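Local coordinates for protein hemoglobin subunit alpha (Isurus oxyrinchus, PDB 3MKB) that probably carries oxygen on a heme group in the blood of the shortfin mako shark, as the alpha subunit of a four-chain hemoglobin, at residues 132-135 with 136-139; 115-118 with 119-122. All blocks are in the same frame, centred on the assembly; numbering follows the deposited sequence.

Overall arrangement
Both contacts straddle an end of helix 118-135, the last helix of this all-helical globin chain. Contact 2 comes first along the chain, where the loop after helix 97-112 turns into the first turn of that helix; contact 1 follows, where the helix runs out into the C-terminal segment. Their centres are 25 Å apart and their nearest atoms about 12 Å apart, so the two do not touch. Residues 115-122 meet Arg-30, Val-33, Val-34 and His-106 of a beta chain, consistent with the alpha1-beta1 interface of other hemoglobins. The helix reaches the heme at its far end, and the tail beyond carries Tyr-139 to Trp-37 of a beta chain, as in alpha1-beta2 interfaces.

Contact 1 of 2, residues 132-135 with 136-139. With HEM (protoporphyrin IX containing Fe), chain E.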
loop_
_atom_site.group_PDB
_atom_site.type_symbol
_atom_site.label_atom_id
_atom_site.label_comp_id
_atom_site.label_asym_id
_atom_site.label_seq_id
_atom_site.Cartn_x
_atom_site.Cartn_y
_atom_site.Cartn_z
ATOM N N SER A 132 3.295 9.950 9.845
ATOM C CA SER A 132 3.757 9.258 8.630
ATOM C C SER A 132 3.984 10.201 7.485
ATOM O O SER A 132 4.984 10.103 6.795
ATOM C CB SER A 132 2.799 8.150 8.179
ATOM O OG SER A 132 2.879 7.155 9.155
ATOM N N SER A 133 3.071 11.143 7.305
ATOM C CA SER A 133 3.222 12.086 6.202
ATOM C C SER A 133 4.517 12.909 6.339
ATOM O O SER A 133 5.380 12.940 5.438
ATOM C CB SER A 133 2.011 12.988 6.165
ATOM O OG SER A 133 2.165 13.934 5.129
ATOM N N GLU A 134 4.687 13.543 7.482
ATOM C CA GLU A 134 5.896 14.310 7.716
ATOM C C GLU A 134 7.186 13.469 7.612
ATOM O O GLU A 134 8.144 13.903 6.975
ATOM C CB GLU A 134 5.823 15.024 9.068
ATOM C CG GLU A 134 4.688 16.059 9.253
ATOM C CD GLU A 134 4.603 17.157 8.183
ATOM O OE1 GLU A 134 5.663 17.614 7.667
ATOM O OE2 GLU A 134 3.457 17.585 7.899
ATOM N N LEU A 135 7.219 12.290 8.234
ATOM C CA LEU A 135 8.378 11.409 8.168
ATOM C C LEU A 135 8.723 10.935 6.736
ATOM O O LEU A 135 9.896 10.657 6.448
ATOM C CB LEU A 135 8.185 10.211 9.104
ATOM C CG LEU A 135 8.765 10.222 10.531
ATOM C CD1 LEU A 135 8.964 11.584 11.145
ATOM C CD2 LEU A 135 7.900 9.381 11.445
ATOM N N SER A 136 7.708 10.875 5.862
ATOM C CA SER A 136 7.849 10.538 4.424
ATOM C C SER A 136 8.116 11.717 3.507
ATOM O O SER A 136 8.117 11.547 2.282
ATOM C CB SER A 136 6.564 9.869 3.908
ATOM O OG SER A 136 6.254 8.722 4.699
ATOM N N SER A 137 8.351 12.900 4.069
ATOM C CA SER A 137 8.324 14.130 3.253
ATOM C C SER A 137 9.674 14.664 2.728
ATOM O O SER A 137 9.683 15.603 1.947
ATOM C CB SER A 137 7.570 15.248 3.986
ATOM O OG SER A 137 8.386 15.857 4.982
ATOM N N LYS A 138 10.793 14.101 3.166
ATOM C CA LYS A 138 12.122 14.644 2.826
ATOM C C LYS A 138 13.002 13.599 2.172
ATOM O O LYS A 138 14.240 13.593 2.352
ATOM C CB LYS A 138 12.840 15.203 4.071
ATOM C CG LYS A 138 12.057 16.267 4.879
ATOM C CD LYS A 138 12.228 17.693 4.324
ATOM C CE LYS A 138 13.704 18.063 4.089
ATOM N NZ LYS A 138 14.073 19.455 4.561
ATOM N N TYR A 139 12.368 12.729 1.386
ATOM C CA TYR A 139 13.111 11.697 0.663
ATOM C C TYR A 139 13.744 12.162 -0.679
ATOM O O TYR A 139 14.842 11.709 -1.046
ATOM C CB TYR A 139 12.201 10.468 0.492
ATOM C CG TYR A 139 12.075 9.698 1.791
ATOM C CD1 TYR A 139 12.826 8.568 1.985
ATOM C CD2 TYR A 139 11.263 10.154 2.868
ATOM C CE1 TYR A 139 12.749 7.806 3.148
ATOM C CE2 TYR A 139 11.193 9.421 4.086
ATOM C CZ TYR A 139 11.969 8.227 4.212
ATOM O OH TYR A 139 11.990 7.447 5.364
HETATM C CHA HEM E . 16.263 5.767 14.989
HETATM C CHB HEM E . 11.969 7.832 15.719
HETATM C CHC HEM E . 9.817 4.723 12.611
HETATM C CHD HEM E . 14.151 2.924 11.547
HETATM C C1A HEM E . 15.305 6.639 15.456
HETATM C C2A HEM E . 15.491 7.729 16.381
HETATM C C3A HEM E . 14.306 8.344 16.583
HETATM C C4A HEM E . 13.321 7.595 15.807
HETATM C CMA HEM E . 13.971 9.595 17.478
HETATM C CAA HEM E . 16.901 8.125 16.854
HETATM C CBA HEM E . 17.205 9.176 15.733
HETATM C CGA HEM E . 18.362 10.060 16.082
HETATM O O1A HEM E . 19.220 9.593 16.900
HETATM O O2A HEM E . 18.445 11.212 15.554
HETATM C C1B HEM E . 11.038 7.182 14.928
HETATM C C2B HEM E . 9.649 7.560 14.796
HETATM C C3B HEM E . 9.053 6.687 13.967
HETATM C C4B HEM E . 10.044 5.748 13.508
HETATM C CMB HEM E . 8.919 8.737 15.502
HETATM C CAB HEM E . 7.579 6.681 13.484
HETATM C CBB HEM E . 6.532 7.242 14.113
HETATM C C1C HEM E . 10.782 3.924 12.026
HETATM C C2C HEM E . 10.551 2.844 11.063
HETATM C C3C HEM E . 11.758 2.300 10.766
HETATM C C4C HEM E . 12.777 3.041 11.534
HETATM C CMC HEM E . 9.120 2.451 10.595
HETATM C CAC HEM E . 11.978 1.116 9.786
HETATM C CBC HEM E . 11.031 0.142 9.654
HETATM C C1D HEM E . 15.067 3.494 12.431
HETATM C C2D HEM E . 16.416 3.011 12.563
HETATM C C3D HEM E . 17.095 3.794 13.649
HETATM C C4D HEM E . 16.091 4.779 14.027
HETATM C CMD HEM E . 17.063 1.819 11.802
HETATM C CAD HEM E . 18.580 3.561 14.110
HETATM C CBD HEM E . 18.754 2.733 15.421
HETATM C CGD HEM E . 18.550 1.202 15.337
HETATM O O1D HEM E . 19.115 0.493 14.432
HETATM O O2D HEM E . 17.814 0.629 16.191
HETATM N NA HEM E . 13.987 6.594 15.150
HETATM N NB HEM E . 11.260 6.049 14.107
HETATM N NC HEM E . 12.126 3.990 12.242
HETATM N ND HEM E . 14.889 4.558 13.323
HETATM FE FE HEM E . 13.042 5.314 13.726
HETATM O O HOH W 1 11.456 12.336 4.971
#
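With OG of Ser-136 turned beside its own backbone N (chi1 -56°) and OG of Ser-137 set between its N and carbonyl carbon (chi1 79°), both hydroxyls fold back onto the last turn of helix 118-135. Ser-136 OG donates to Ser-132 O at 2.8 Å, and Ser-136 N reaches Ser-132 O from the other face of the carbonyl plane at 3.0 Å. One residue on, Ser-137 OG lies 2.8 Å from Glu-134 O, in the carbonyl plane and on a lone pair, while Ser-137 N donates to the same oxygen from well above that plane. Each of these two carbonyls is therefore gripped twice by a single serine. Leu-135 O accepts a hydrogen bond from a water 2.7 Å away, which itself accepts from Lys-138 N; Tyr-139 brings the edge of its ring to this carbonyl, CE2 standing 3.0 Å from Leu-135 O. The tyrosine hydroxyl is bonded to Val-93 O, and its ring meets Trp-37 of a beta chain edge-to-face. The Leu-135 side chain ends on the heme, with CD2 3.4 Å from heme CAB. This is the C-terminal end of the last globin helix, beside the heme pocket, followed by the penultimate tyrosine familiar from hemoglobin chains.

Contact 2 of 2, residues 115-118 with 119-122; sequences EFSP and ATHC
A serine N-cap starts helix 118-135, the last helix of the globin fold. Ser-117 OG, turned back between its own N and carbonyl carbon (chi1 70°), accepts from Thr-120 N at 3.1 Å. Ser-117 O takes the first full helical bond, from His-121 N, almost straight at the hydrogen (174°). Pro-118 O follows with Cys-122 N at 2.9 Å. Pro-118 has no N-H, and none is missed in the first turn, where no preceding helical carbonyl is there to receive it. A water bridges the cap, 3.0 Å from Thr-120 OG1, and weakly accepts from Ser-117 N. Beside helix 97-112, Phe-116 lays its ring against His-121: CB of the histidine sits over one face, 4.0 Å from the ring centroid, in a CH-pi contact. The imidazole is nearly parallel to the phenyl (20°) but slid aside, with centroids 5.0 Å apart. Thr-120 CG2 approaches Phe-116 CD1, and Leu-106, Leu-109 and Ala-110 of helix 97-112 also pack on the phenyl. Arg-30 of a beta chain binds both Phe-116 O and His-121 ND1, tying the capped turn and its aromatic pair into a hemoglobin alpha-beta interface.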
loop_
_atom_site.group_PDB
_atom_site.type_symbol
_atom_site.label_atom_id
_atom_site.label_comp_id
_atom_site.label_asym_id
_atom_site.label_seq_id
_atom_site.Cartn_x
_atom_site.Cartn_y
_atom_site.Cartn_z
ATOM N N GLU A 115 -10.037 1.871 27.513
ATOM C CA GLU A 115 -10.965 2.353 26.537
ATOM C C GLU A 115 -10.274 2.619 25.155
ATOM O O GLU A 115 -9.314 3.357 25.044
ATOM C CB GLU A 115 -11.681 3.583 27.126
ATOM C CG GLU A 115 -12.153 3.452 28.643
ATOM C CD GLU A 115 -13.554 2.804 28.765
ATOM O OE1 GLU A 115 -13.691 1.680 28.296
ATOM O OE2 GLU A 115 -14.516 3.405 29.334
ATOM N N PHE A 116 -10.760 1.998 24.098
ATOM C CA PHE A 116 -10.201 2.234 22.749
ATOM C C PHE A 116 -11.474 2.062 21.933
ATOM O O PHE A 116 -11.827 0.997 21.416
ATOM C CB PHE A 116 -9.055 1.251 22.411
ATOM C CG PHE A 116 -8.250 1.647 21.189
ATOM C CD1 PHE A 116 -7.377 2.735 21.227
ATOM C CD2 PHE A 116 -8.332 0.911 20.018
ATOM C CE1 PHE A 116 -6.616 3.065 20.090
ATOM C CE2 PHE A 116 -7.587 1.267 18.872
ATOM C CZ PHE A 116 -6.724 2.346 18.928
ATOM N N SER A 117 -12.196 3.169 21.844
ATOM C CA SER A 117 -13.433 3.216 21.119
ATOM C C SER A 117 -13.065 3.589 19.674
ATOM O O SER A 117 -11.944 4.049 19.408
ATOM C CB SER A 117 -14.337 4.305 21.712
ATOM O OG SER A 117 -13.791 5.544 21.400
ATOM N N PRO A 118 -14.009 3.377 18.736
ATOM C CA PRO A 118 -13.801 3.837 17.391
ATOM C C PRO A 118 -13.461 5.343 17.298
ATOM O O PRO A 118 -12.625 5.697 16.478
ATOM C CB PRO A 118 -15.121 3.498 16.700
ATOM C CG PRO A 118 -15.637 2.369 17.444
ATOM C CD PRO A 118 -15.283 2.624 18.857
ATOM N N ALA A 119 -14.117 6.196 18.090
ATOM C CA ALA A 119 -13.748 7.618 18.087
ATOM C C ALA A 119 -12.283 7.867 18.524
ATOM O O ALA A 119 -11.572 8.665 17.921
ATOM C CB ALA A 119 -14.774 8.475 18.946
ATOM N N THR A 120 -11.835 7.159 19.539
ATOM C CA THR A 120 -10.476 7.326 20.094
ATOM C C THR A 120 -9.415 6.851 19.088
ATOM O O THR A 120 -8.445 7.525 18.785
ATOM C CB THR A 120 -10.342 6.489 21.391
ATOM O OG1 THR A 120 -11.161 7.091 22.391
ATOM C CG2 THR A 120 -8.888 6.425 21.885
ATOM N N HIS A 121 -9.651 5.654 18.566
ATOM C CA HIS A 121 -8.844 5.068 17.501
ATOM C C HIS A 121 -8.752 6.010 16.296
ATOM O O HIS A 121 -7.668 6.217 15.721
ATOM C CB HIS A 121 -9.558 3.744 17.164
ATOM C CG HIS A 121 -8.963 2.976 16.029
ATOM N ND1 HIS A 121 -9.462 1.750 15.659
ATOM C CD2 HIS A 121 -7.946 3.245 15.175
ATOM C CE1 HIS A 121 -8.799 1.304 14.604
ATOM N NE2 HIS A 121 -7.876 2.194 14.291
ATOM N N CYS A 122 -9.892 6.589 15.913
ATOM C CA CYS A 122 -9.919 7.513 14.785
ATOM C C CYS A 122 -8.980 8.676 15.107
ATOM O O CYS A 122 -8.121 9.041 14.302
ATOM C CB CYS A 122 -11.367 7.962 14.448
ATOM S SG CYS A 122 -11.356 9.012 13.090
HETATM O O HOH W 2 -11.994 5.222 24.523
#